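Local coordinates for possible atls1-like light-inducible protein (Prochlorococcus marinus, PDB 2XCZ) that is of unassigned function but belongs to the macrophage migration inhibitory factor (MIF) family, forming a three-subunit assembly of chains built from beta-alpha-beta units, at residues A[4-9]-A[18-23]; A[14-19]-A[40-45]; A[26-31]-A[36-41]; A[58-63]-A[82-87]. All blocks are in the same frame, centred on the assembly; numbering follows the deposited sequence. Where two conformers were deposited one is given.

How the contacts relate
All four contacts are buried and apolar across their segments; they differ in depth and in the residues used. Contacts 1, 2 and 3 fasten helix 16-31: contact 1 to strand 3-8, contact 2, near the start of the helix, to strand 39-43, and contact 3, toward the other end of the helix, to Val38 just ahead of that strand. Contact 4 sets the other helix, 72-88, on strand 58-64. Contacts 4 and 1 are the deeper, their centres about 5 and 6 Å from the chain centre; contact 1 joins isoleucines to leucines, contact 4 sets an isoleucine on a cysteine and a valine. Contacts 2 and 3, their centres about 11 and 9 Å from the chain centre, each bring in an alanine.

Contact 1 (A[4-9]-A[18-23]); sequences INIQAS and SLLQEL
Leu23 CD2 touches two isoleucines of the strand: it lies 3.7 Å from Ile6 CD1 and 3.8 Å from Ile4 CD1. Each pair meets tip to tip. Ile4 CD1 and Ile6 CD1 are themselves 5.0 Å apart, and the leucine methyl seats in the notch between them. Different first torsions set up that notch: Ile4 carries CG1 opposite its backbone N (chi1 -178°), whereas Ile6 turns CG1 beside the N (chi1 -57°). Leu20 CD2 adds a looser touch at 4.4 Å from Ile6 CD1. This is the packing of the helix on the first strand of the beta-alpha-beta unit 3-8, 16-31, 39-43; the local axes pass 11.1 Å apart and run at 143°, closer to antiparallel than to parallel. Further out, Ile4 also packs on Val60 and Val62 of strand 58-64 and on Val80 of helix 72-88, and Ile6 rests against Cys58. Between the two isoleucines, Asn5 points away from the helix, and its amide hydrogen-bonds Ser41 OG through OD1 and Glu61 OE2 through ND2, tying strand 3-8 to both neighbouring strands.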
loop_
_atom_site.group_PDB
_atom_site.type_symbol
_atom_site.label_atom_id
_atom_site.label_comp_id
_atom_site.label_asym_id
_atom_site.label_seq_id
_atom_site.Cartn_x
_atom_site.Cartn_y
_atom_site.Cartn_z
ATOM N N ILE A 4 -3.470 9.340 -4.418
ATOM C CA ILE A 4 -2.279 9.638 -3.627
ATOM C C ILE A 4 -2.482 9.246 -2.155
ATOM O O ILE A 4 -3.295 9.835 -1.442
ATOM C CB ILE A 4 -1.805 11.095 -3.827
ATOM C CG1 ILE A 4 -0.524 11.378 -3.020
ATOM C CG2 ILE A 4 -2.956 12.109 -3.556
ATOM C CD1 ILE A 4 0.224 12.630 -3.488
ATOM N N ASN A 5 -1.715 8.247 -1.718
ATOM C CA ASN A 5 -1.789 7.744 -0.349
ATOM C C ASN A 5 -0.494 8.103 0.378
ATOM O O ASN A 5 0.591 7.740 -0.077
ATOM C CB ASN A 5 -1.986 6.219 -0.367
ATOM C CG ASN A 5 -3.375 5.796 -0.816
ATOM O OD1 ASN A 5 -4.392 6.413 -0.464
ATOM N ND2 ASN A 5 -3.423 4.702 -1.571
ATOM N N ILE A 6 -0.601 8.832 1.490
ATOM C CA ILE A 6 0.586 9.245 2.241
ATOM C C ILE A 6 0.661 8.480 3.547
ATOM O O ILE A 6 -0.325 8.375 4.280
ATOM C CB ILE A 6 0.579 10.770 2.533
ATOM C CG1 ILE A 6 0.476 11.592 1.233
ATOM C CG2 ILE A 6 1.849 11.184 3.273
ATOM C CD1 ILE A 6 -0.061 13.019 1.465
ATOM N N GLN A 7 1.838 7.943 3.829
ATOM C CA GLN A 7 2.113 7.243 5.079
ATOM C C GLN A 7 3.277 7.981 5.756
ATOM O O GLN A 7 4.400 8.013 5.234
ATOM C CB GLN A 7 2.455 5.791 4.744
ATOM C CG GLN A 7 2.983 4.936 5.871
ATOM C CD GLN A 7 3.787 3.769 5.338
ATOM O OE1 GLN A 7 5.017 3.761 5.418
ATOM N NE2 GLN A 7 3.099 2.789 4.754
ATOM N N ALA A 8 3.016 8.597 6.909
ATOM C CA ALA A 8 4.040 9.466 7.509
ATOM C C ALA A 8 4.358 9.060 8.933
ATOM O O ALA A 8 3.503 8.510 9.619
ATOM C CB ALA A 8 3.615 10.942 7.443
ATOM N N SER A 9 5.583 9.350 9.361
ATOM C CA SER A 9 6.045 9.016 10.702
ATOM C C SER A 9 5.640 10.045 11.757
ATOM O O SER A 9 5.573 9.724 12.955
ATOM C CB SER A 9 7.564 8.825 10.717
ATOM O OG SER A 9 8.241 10.063 10.547
ATOM N N SER A 18 -7.910 19.693 5.307
ATOM C CA SER A 18 -7.526 20.863 4.513
ATOM C C SER A 18 -6.298 20.556 3.659
ATOM O O SER A 18 -6.270 20.837 2.450
ATOM C CB SER A 18 -7.254 22.056 5.441
ATOM O OG SER A 18 -6.367 22.992 4.850
ATOM N N LEU A 19 -5.294 19.972 4.307
ATOM C CA LEU A 19 -4.054 19.546 3.662
ATOM C C LEU A 19 -4.346 18.645 2.450
ATOM O O LEU A 19 -3.796 18.861 1.360
ATOM C CB LEU A 19 -3.195 18.801 4.690
ATOM C CG LEU A 19 -1.792 18.261 4.439
ATOM C CD1 LEU A 19 -1.169 17.908 5.779
ATOM C CD2 LEU A 19 -1.809 17.043 3.531
ATOM N N LEU A 20 -5.203 17.641 2.647
ATOM C CA LEU A 20 -5.558 16.700 1.578
ATOM C C LEU A 20 -6.387 17.366 0.483
ATOM O O LEU A 20 -6.185 17.104 -0.706
ATOM C CB LEU A 20 -6.307 15.494 2.151
ATOM C CG LEU A 20 -5.461 14.522 2.993
ATOM C CD1 LEU A 20 -6.346 13.439 3.606
ATOM C CD2 LEU A 20 -4.311 13.885 2.193
ATOM N N GLN A 21 -7.313 18.243 0.874
ATOM C CA GLN A 21 -8.118 18.954 -0.112
ATOM C C GLN A 21 -7.260 19.845 -1.010
ATOM O O GLN A 21 -7.460 19.910 -2.223
ATOM C CB GLN A 21 -9.200 19.783 0.593
ATOM C CG GLN A 21 -10.338 18.950 1.158
ATOM C CD GLN A 21 -11.209 19.744 2.120
ATOM O OE1 GLN A 21 -10.725 20.293 3.115
ATOM N NE2 GLN A 21 -12.501 19.789 1.841
ATOM N N GLU A 22 -6.292 20.525 -0.411
ATOM C CA GLU A 22 -5.379 21.351 -1.178
ATOM C C GLU A 22 -4.522 20.492 -2.109
ATOM O O GLU A 22 -4.378 20.804 -3.285
ATOM C CB GLU A 22 -4.511 22.185 -0.253
ATOM C CG GLU A 22 -3.646 23.199 -0.984
ATOM C CD GLU A 22 -2.638 23.873 -0.075
ATOM O OE1 GLU A 22 -1.583 24.307 -0.581
ATOM O OE2 GLU A 22 -2.887 23.958 1.144
ATOM N N LEU A 23 -3.963 19.407 -1.577
ATOM C CA LEU A 23 -3.238 18.444 -2.403
ATOM C C LEU A 23 -4.079 17.878 -3.570
ATOM O O LEU A 23 -3.572 17.695 -4.689
ATOM C CB LEU A 23 -2.684 17.322 -1.515
ATOM C CG LEU A 23 -1.865 16.234 -2.208
ATOM C CD1 LEU A 23 -0.696 16.827 -2.983
ATOM C CD2 LEU A 23 -1.395 15.201 -1.191
#

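Contact 2 (A[14-19]-A[40-45]); sequences ADANSL and TSLQCG
In the beta-alpha-beta unit made by strand 3-8, helix 16-31 and strand 39-43, the opening turn of the helix sets Ala16 and Leu19 against Leu42 of the last strand. One methyl does the work on the strand side: Leu42 CD2 is 4.0 Å from Ala16 CB and 4.1 Å from Leu19 CD1. The two helix carbons are 5.7 Å apart, Ala16 CB to Leu19 CD1, and the leucine methyl reaches both from the sheet. In Leu42, with CG opposite N (chi1 177°), the branch point stands out from the strand, and chi2 of 60° directs CD2 to the helix and CD1 toward Ile6 of strand 3-8. The side chains of Leu19 and Leu42 cross at about a right angle. Because Ala16 offers nothing beyond CB, the backbones come close here, with 7.1 Å between Ala16 CA and Leu42 CA. The three-residue spacing of Ala16 and Leu19 puts both on the same side of the helix, whose first turn is held by the bond from Leu19 N to Asp15 O at 2.9 Å. Among the surrounding elements, Leu42 also packs on Ile6, Leu20 and Leu88, the last from helix 72-88, which Leu19 touches too. On the far side of strand 39-43, Thr40 and Ser41 pair antiparallel with a strand of the second subunit, continuing the sheet across the interface, while Ala16 packs on Pro47 of that subunit.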
loop_
_atom_site.group_PDB
_atom_site.type_symbol
_atom_site.label_atom_id
_atom_site.label_comp_id
_atom_site.label_asym_id
_atom_site.label_seq_id
_atom_site.Cartn_x
_atom_site.Cartn_y
_atom_site.Cartn_z
ATOM N N ALA A 14 -4.178 18.193 12.976
ATOM C CA ALA A 14 -5.560 18.655 13.057
ATOM C C ALA A 14 -6.127 19.062 11.690
ATOM O O ALA A 14 -7.327 18.866 11.436
ATOM C CB ALA A 14 -5.679 19.800 14.068
ATOM N N ASP A 15 -5.266 19.581 10.807
ATOM C CA ASP A 15 -5.686 20.071 9.493
ATOM C C ASP A 15 -5.501 19.062 8.353
ATOM O O ASP A 15 -5.363 19.460 7.197
ATOM C CB ASP A 15 -5.000 21.402 9.153
ATOM C CG ASP A 15 -3.481 21.296 9.093
ATOM O OD1 ASP A 15 -2.902 20.319 9.635
ATOM O OD2 ASP A 15 -2.858 22.210 8.498
ATOM N N ALA A 16 -5.522 17.766 8.676
ATOM C CA ALA A 16 -5.429 16.707 7.651
ATOM C C ALA A 16 -6.412 16.923 6.488
ATOM O O ALA A 16 -6.026 16.854 5.317
ATOM C CB ALA A 16 -5.634 15.341 8.282
ATOM N N ASN A 17 -7.676 17.223 6.799
ATOM C CA ASN A 17 -8.673 17.417 5.731
ATOM C C ASN A 17 -8.308 18.539 4.758
ATOM O O ASN A 17 -8.373 18.343 3.529
ATOM C CB ASN A 17 -10.090 17.622 6.296
ATOM C CG ASN A 17 -10.636 16.383 7.007
ATOM O OD1 ASN A 17 -10.018 15.298 7.000
ATOM N ND2 ASN A 17 -11.815 16.535 7.620
ATOM N N SER A 18 -7.910 19.693 5.307
ATOM C CA SER A 18 -7.526 20.863 4.513
ATOM C C SER A 18 -6.298 20.556 3.659
ATOM O O SER A 18 -6.270 20.837 2.450
ATOM C CB SER A 18 -7.254 22.056 5.441
ATOM O OG SER A 18 -6.367 22.992 4.850
ATOM N N LEU A 19 -5.294 19.972 4.307
ATOM C CA LEU A 19 -4.054 19.546 3.662
ATOM C C LEU A 19 -4.346 18.645 2.450
ATOM O O LEU A 19 -3.796 18.861 1.360
ATOM C CB LEU A 19 -3.195 18.801 4.690
ATOM C CG LEU A 19 -1.792 18.261 4.439
ATOM C CD1 LEU A 19 -1.169 17.908 5.779
ATOM C CD2 LEU A 19 -1.809 17.043 3.531
ATOM N N THR A 40 -7.410 10.763 -2.185
ATOM C CA THR A 40 -6.225 11.024 -1.357
ATOM C C THR A 40 -6.373 10.384 0.018
ATOM O O THR A 40 -7.487 10.127 0.476
ATOM C CB THR A 40 -5.937 12.555 -1.145
ATOM O OG1 THR A 40 -6.817 13.084 -0.144
ATOM C CG2 THR A 40 -6.094 13.370 -2.441
ATOM N N SER A 41 -5.246 10.128 0.665
ATOM C CA SER A 41 -5.259 9.726 2.076
ATOM C C SER A 41 -4.003 10.159 2.814
ATOM O O SER A 41 -2.946 10.377 2.209
ATOM C CB SER A 41 -5.442 8.210 2.215
ATOM O OG SER A 41 -4.307 7.501 1.784
ATOM N N LEU A 42 -4.136 10.277 4.138
ATOM C CA LEU A 42 -3.013 10.595 5.017
ATOM C C LEU A 42 -3.078 9.754 6.284
ATOM O O LEU A 42 -3.987 9.915 7.120
ATOM C CB LEU A 42 -3.025 12.086 5.393
ATOM C CG LEU A 42 -1.942 12.556 6.380
ATOM C CD1 LEU A 42 -0.528 12.310 5.844
ATOM C CD2 LEU A 42 -2.157 14.029 6.747
ATOM N N GLN A 43 -2.103 8.860 6.414
ATOM C CA GLN A 43 -1.949 8.051 7.616
ATOM C C GLN A 43 -0.689 8.483 8.355
ATOM O O GLN A 43 0.441 8.209 7.917
ATOM C CB GLN A 43 -1.890 6.562 7.267
ATOM C CG GLN A 43 -1.840 5.635 8.485
ATOM C CD GLN A 43 -2.985 5.881 9.455
ATOM O OE1 GLN A 43 -4.142 5.985 9.051
ATOM N NE2 GLN A 43 -2.663 5.980 10.741
ATOM N N CYS A 44 -0.885 9.170 9.478
ATOM C CA CYS A 44 0.235 9.605 10.304
ATOM C C CYS A 44 0.494 8.629 11.465
ATOM O O CYS A 44 -0.249 7.650 11.656
ATOM C CB CYS A 44 -0.031 11.014 10.847
ATOM S SG CYS A 44 -0.019 12.316 9.598
ATOM N N GLY A 45 1.550 8.912 12.227
ATOM C CA GLY A 45 1.918 8.136 13.401
ATOM C C GLY A 45 2.434 6.726 13.159
ATOM O O GLY A 45 2.432 5.893 14.065
#

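Contact 3 (A[26-31]-A[36-41]); sequences KLAELL and KYVMTS
Val38, just ahead of strand 39-43, meets Ala28 and Leu27 of helix 16-31. Val38 CB stays 5.0 Å from Ala28 CB, so the touching is left to the two branches. CG2, the branch beside the backbone N, is 3.9 Å from Ala28 CB and 4.1 Å from Ala28 CA, which means that it lies against the helix backbone as well as the methyl. CG1, placed opposite the N (chi1 176°), heads instead toward Leu27 and approaches its CD2 at 4.5 Å, a looser touch. Val38 thus straddles two consecutive helix residues, and it supplies about half of the 110 Å² buried between the segments. The small side chain of Ala28 permits this approach: Ala28 CA and Val38 CA are 6.6 Å apart. Around the pair, Val38 also packs on Pro2 and Ser24, while Leu27 reaches Ile4 of the neighbouring strand. Just before Val38, Tyr37 sets its ring edge-to-face with Trp109, and its carbonyl O hydrogen-bonds Tyr96 OH of the second subunit. Val38 itself stands on the connection coming from helix 16-31. The contact therefore closes the return from helix to strand in a beta-alpha-beta unit, where helix 16-31 covers the parallel neighbours 3-8 and 39-43.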
loop_
_atom_site.group_PDB
_atom_site.type_symbol
_atom_site.label_atom_id
_atom_site.label_comp_id
_atom_site.label_asym_id
_atom_site.label_seq_id
_atom_site.Cartn_x
_atom_site.Cartn_y
_atom_site.Cartn_z
ATOM N N LYS A 26 -4.550 20.595 -6.423
ATOM C CA LYS A 26 -3.245 20.765 -7.067
ATOM C C LYS A 26 -2.885 19.588 -7.961
ATOM O O LYS A 26 -2.430 19.778 -9.100
ATOM C CB LYS A 26 -2.151 21.015 -6.024
ATOM C CG LYS A 26 -2.369 22.350 -5.302
ATOM C CD LYS A 26 -1.215 22.753 -4.416
ATOM C CE LYS A 26 -1.309 24.248 -4.133
ATOM N NZ LYS A 26 -0.234 24.699 -3.220
ATOM N N LEU A 27 -3.102 18.376 -7.449
ATOM C CA LEU A 27 -2.839 17.176 -8.236
ATOM C C LEU A 27 -3.761 17.045 -9.451
ATOM O O LEU A 27 -3.317 16.651 -10.532
ATOM C CB LEU A 27 -2.835 15.906 -7.364
ATOM C CG LEU A 27 -2.336 14.635 -8.075
ATOM C CD1 LEU A 27 -0.843 14.734 -8.434
ATOM C CD2 LEU A 27 -2.591 13.389 -7.226
ATOM N N ALA A 28 -5.038 17.382 -9.288
ATOM C CA ALA A 28 -5.962 17.355 -10.434
ATOM C C ALA A 28 -5.451 18.261 -11.566
ATOM O O ALA A 28 -5.407 17.859 -12.731
ATOM C CB ALA A 28 -7.358 17.768 -10.011
ATOM N N GLU A 29 -5.061 19.478 -11.202
ATOM C CA GLU A 29 -4.634 20.455 -12.182
ATOM C C GLU A 29 -3.364 19.997 -12.880
ATOM O O GLU A 29 -3.276 20.055 -14.109
ATOM C CB GLU A 29 -4.428 21.823 -11.542
ATOM C CG GLU A 29 -4.385 22.936 -12.584
ATOM C CD GLU A 29 -3.275 23.942 -12.352
ATOM O OE1 GLU A 29 -2.552 23.835 -11.326
ATOM O OE2 GLU A 29 -3.127 24.842 -13.210
ATOM N N LEU A 30 -2.388 19.521 -12.107
ATOM C CA LEU A 30 -1.124 19.076 -12.685
ATOM C C LEU A 30 -1.293 17.895 -13.640
ATOM O O LEU A 30 -0.679 17.863 -14.721
ATOM C CB LEU A 30 -0.093 18.751 -11.592
ATOM C CG LEU A 30 1.283 18.231 -12.043
ATOM C CD1 LEU A 30 1.947 19.181 -13.059
ATOM C CD2 LEU A 30 2.205 17.995 -10.844
ATOM N N LEU A 31 -2.116 16.922 -13.246
ATOM C CA LEU A 31 -2.343 15.731 -14.070
ATOM C C LEU A 31 -3.360 15.930 -15.196
ATOM O O LEU A 31 -3.538 15.049 -16.043
ATOM C CB LEU A 31 -2.747 14.544 -13.196
ATOM C CG LEU A 31 -1.693 14.073 -12.192
ATOM C CD1 LEU A 31 -2.242 12.854 -11.461
ATOM C CD2 LEU A 31 -0.376 13.743 -12.883
ATOM N N LYS A 36 -12.990 15.443 -9.471
ATOM C CA LYS A 36 -13.943 14.373 -9.145
ATOM C C LYS A 36 -13.235 13.026 -8.947
ATOM O O LYS A 36 -13.583 12.267 -8.036
ATOM C CB LYS A 36 -14.999 14.227 -10.246
ATOM C CG LYS A 36 -16.052 13.177 -9.946
ATOM C CD LYS A 36 -16.877 12.887 -11.185
ATOM C CE LYS A 36 -17.880 11.760 -10.962
ATOM N NZ LYS A 36 -18.896 12.122 -9.936
ATOM N N TYR A 37 -12.243 12.754 -9.790
ATOM C CA TYR A 37 -11.604 11.432 -9.826
ATOM C C TYR A 37 -10.355 11.299 -8.966
ATOM O O TYR A 37 -9.728 10.245 -8.950
ATOM C CB TYR A 37 -11.309 11.016 -11.264
ATOM C CG TYR A 37 -12.578 10.794 -12.061
ATOM C CD1 TYR A 37 -13.406 9.698 -11.802
ATOM C CD2 TYR A 37 -12.965 11.694 -13.043
ATOM C CE1 TYR A 37 -14.599 9.500 -12.517
ATOM C CE2 TYR A 37 -14.156 11.506 -13.769
ATOM C CZ TYR A 37 -14.963 10.409 -13.500
ATOM O OH TYR A 37 -16.134 10.226 -14.219
ATOM N N VAL A 38 -10.016 12.344 -8.228
ATOM C CA VAL A 38 -8.828 12.279 -7.365
ATOM C C VAL A 38 -9.173 11.745 -5.981
ATOM O O VAL A 38 -10.060 12.274 -5.295
ATOM C CB VAL A 38 -8.142 13.671 -7.210
ATOM C CG1 VAL A 38 -6.960 13.603 -6.234
ATOM C CG2 VAL A 38 -7.688 14.203 -8.549
ATOM N N MET A 39 -8.433 10.716 -5.562
ATOM C CA MET A 39 -8.572 10.149 -4.222
ATOM C C MET A 39 -7.288 10.362 -3.448
ATOM O O MET A 39 -6.196 10.148 -3.978
ATOM C CB MET A 39 -8.879 8.652 -4.308
ATOM C CG MET A 39 -9.134 7.983 -2.951
ATOM S SD MET A 39 -9.702 6.275 -3.080
ATOM C CE MET A 39 -11.393 6.531 -3.604
ATOM N N THR A 40 -7.410 10.763 -2.185
ATOM C CA THR A 40 -6.225 11.024 -1.357
ATOM C C THR A 40 -6.373 10.384 0.018
ATOM O O THR A 40 -7.487 10.127 0.476
ATOM C CB THR A 40 -5.937 12.555 -1.145
ATOM O OG1 THR A 40 -6.817 13.084 -0.144
ATOM C CG2 THR A 40 -6.094 13.370 -2.441
ATOM N N SER A 41 -5.246 10.128 0.665
ATOM C CA SER A 41 -5.259 9.726 2.076
ATOM C C SER A 41 -4.003 10.159 2.814
ATOM O O SER A 41 -2.946 10.377 2.209
ATOM C CB SER A 41 -5.442 8.210 2.215
ATOM O OG SER A 41 -4.307 7.501 1.784
#

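Contact 4 (A[58-63]-A[82-87]); sequences CYVEVK and GHIEQN
Ile84 turns CG1 beside its backbone N and opposite the carbonyl carbon, and this chi1 of -68° with an extended chi2 carries CD1 out to the strand, while Cys58 swings SG opposite its own N (chi1 180°) to meet it. Ile84 CD1 lies 3.8 Å from Cys58 SG and 3.6 Å from Val60 CG2. The second branch joins in as well, with Ile84 CG2 at 4.0 Å from Cys58 SG, so the sulfur is touched by both methyls of one isoleucine. Val60 and Ile84 run alongside one another, pointing opposite ways, and on the valine it is the branch beside the backbone N that makes the touch. Cys58 and Val60, two residues apart on strand 58-64, thus present the same face to helix 72-88; together with strand 95-101 these form a beta-alpha-beta unit of the MIF fold. The packing continues onto Ile95 of strand 95-101 and onto Ile90, each of which both Cys58 and Ile84 touch. On the strand's other flank, Cys58 leans on Ile6 and Val60 on Ile4. Within the helix, His83 O accepts two bonds: Asn87 ND2 donates to it at 2.9 Å, with an N-H...O angle of 159°, and Asn87 N reaches the same oxygen from the opposite face of the carbonyl plane. That ND2 also sits 3.4 Å above the centre of the His83 ring, whose NE2 hydrogen-bonds Leu19 O of helix 16-31.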
loop_
_atom_site.group_PDB
_atom_site.type_symbol
_atom_site.label_atom_id
_atom_site.label_comp_id
_atom_site.label_asym_id
_atom_site.label_seq_id
_atom_site.Cartn_x
_atom_site.Cartn_y
_atom_site.Cartn_z
ATOM N N CYS A 58 8.505 9.938 5.259
ATOM C CA CYS A 58 7.226 9.846 4.593
ATOM C C CYS A 58 7.332 8.913 3.385
ATOM O O CYS A 58 8.280 9.028 2.622
ATOM C CB CYS A 58 6.891 11.267 4.124
ATOM S SG CYS A 58 5.431 11.462 3.299
ATOM N N TYR A 59 6.384 7.981 3.235
ATOM C CA TYR A 59 6.238 7.248 1.970
ATOM C C TYR A 59 4.920 7.600 1.298
ATOM O O TYR A 59 3.864 7.519 1.918
ATOM C CB TYR A 59 6.302 5.726 2.152
ATOM C CG TYR A 59 6.045 5.001 0.839
ATOM C CD1 TYR A 59 6.929 5.140 -0.230
ATOM C CD2 TYR A 59 4.888 4.231 0.658
ATOM C CE1 TYR A 59 6.683 4.515 -1.447
ATOM C CE2 TYR A 59 4.622 3.591 -0.570
ATOM C CZ TYR A 59 5.527 3.755 -1.610
ATOM O OH TYR A 59 5.287 3.123 -2.816
ATOM N N VAL A 60 4.975 7.924 0.011
ATOM C CA VAL A 60 3.758 8.256 -0.729
ATOM C C VAL A 60 3.577 7.288 -1.885
ATOM O O VAL A 60 4.531 7.003 -2.593
ATOM C CB VAL A 60 3.855 9.675 -1.323
ATOM C CG1 VAL A 60 2.521 10.088 -1.994
ATOM C CG2 VAL A 60 4.260 10.691 -0.233
ATOM N N GLU A 61 2.361 6.792 -2.088
ATOM C CA GLU A 61 2.091 6.132 -3.371
ATOM C C GLU A 61 1.172 6.974 -4.239
ATOM O O GLU A 61 0.178 7.525 -3.761
ATOM C CB GLU A 61 1.593 4.712 -3.218
ATOM C CG GLU A 61 0.504 4.503 -2.266
ATOM C CD GLU A 61 -0.116 3.106 -2.405
ATOM O OE1 GLU A 61 0.627 2.111 -2.643
ATOM O OE2 GLU A 61 -1.342 3.015 -2.258
ATOM N N VAL A 62 1.567 7.116 -5.499
ATOM C CA VAL A 62 0.788 7.836 -6.472
ATOM C C VAL A 62 0.439 6.906 -7.617
ATOM O O VAL A 62 1.316 6.250 -8.154
ATOM C CB VAL A 62 1.551 9.059 -7.028
ATOM C CG1 VAL A 62 0.774 9.705 -8.189
ATOM C CG2 VAL A 62 1.784 10.088 -5.921
ATOM N N LYS A 63 -0.843 6.856 -7.977
ATOM C CA LYS A 63 -1.281 6.088 -9.145
ATOM C C LYS A 63 -2.151 6.950 -10.043
ATOM O O LYS A 63 -2.863 7.842 -9.591
ATOM C CB LYS A 63 -2.039 4.812 -8.747
ATOM C CG LYS A 63 -1.248 3.851 -7.874
ATOM C CD LYS A 63 -2.059 2.591 -7.608
ATOM C CE LYS A 63 -1.355 1.655 -6.633
ATOM N NZ LYS A 63 0.066 1.350 -7.010
ATOM N N GLY A 82 7.068 19.154 -1.907
ATOM C CA GLY A 82 6.899 20.535 -1.445
ATOM C C GLY A 82 5.716 20.711 -0.506
ATOM O O GLY A 82 5.832 21.354 0.557
ATOM N N HIS A 83 4.584 20.120 -0.885
ATOM C CA HIS A 83 3.357 20.188 -0.091
ATOM C C HIS A 83 3.566 19.522 1.274
ATOM O O HIS A 83 3.170 20.058 2.316
ATOM C CB HIS A 83 2.200 19.525 -0.851
ATOM C CG HIS A 83 0.853 19.829 -0.275
ATOM N ND1 HIS A 83 0.215 21.034 -0.480
ATOM C CD2 HIS A 83 0.029 19.092 0.510
ATOM C CE1 HIS A 83 -0.944 21.028 0.158
ATOM N NE2 HIS A 83 -1.084 19.856 0.759
ATOM N N ILE A 84 4.220 18.359 1.273
ATOM C CA ILE A 84 4.456 17.625 2.507
ATOM C C ILE A 84 5.478 18.321 3.426
ATOM O O ILE A 84 5.300 18.357 4.640
ATOM C CB ILE A 84 4.807 16.139 2.235
ATOM C CG1 ILE A 84 3.571 15.425 1.664
ATOM C CG2 ILE A 84 5.303 15.472 3.514
ATOM C CD1 ILE A 84 3.849 14.077 1.032
ATOM N N GLU A 85 6.534 18.871 2.833
ATOM C CA GLU A 85 7.535 19.666 3.543
ATOM C C GLU A 85 6.878 20.813 4.294
ATOM O O GLU A 85 7.113 21.004 5.483
ATOM C CB GLU A 85 8.518 20.276 2.552
ATOM C CG GLU A 85 9.796 19.525 2.361
ATOM C CD GLU A 85 10.950 20.445 1.991
ATOM O OE1 GLU A 85 12.105 20.108 2.305
ATOM O OE2 GLU A 85 10.697 21.512 1.382
ATOM N N GLN A 86 6.058 21.564 3.566
ATOM C CA GLN A 86 5.368 22.750 4.087
ATOM C C GLN A 86 4.359 22.407 5.197
ATOM O O GLN A 86 4.330 23.061 6.247
ATOM C CB GLN A 86 4.689 23.476 2.916
ATOM C CG GLN A 86 3.781 24.644 3.263
ATOM C CD GLN A 86 4.486 25.975 3.138
ATOM O OE1 GLN A 86 4.299 26.703 2.157
ATOM N NE2 GLN A 86 5.315 26.300 4.125
ATOM N N ASN A 87 3.556 21.368 4.972
ATOM C CA ASN A 87 2.417 21.065 5.830
ATOM C C ASN A 87 2.672 20.055 6.952
ATOM O O ASN A 87 2.012 20.109 7.997
ATOM C CB ASN A 87 1.237 20.628 4.964
ATOM C CG ASN A 87 0.638 21.784 4.189
ATOM O OD1 ASN A 87 -0.126 22.575 4.743
ATOM N ND2 ASN A 87 0.970 21.888 2.909
#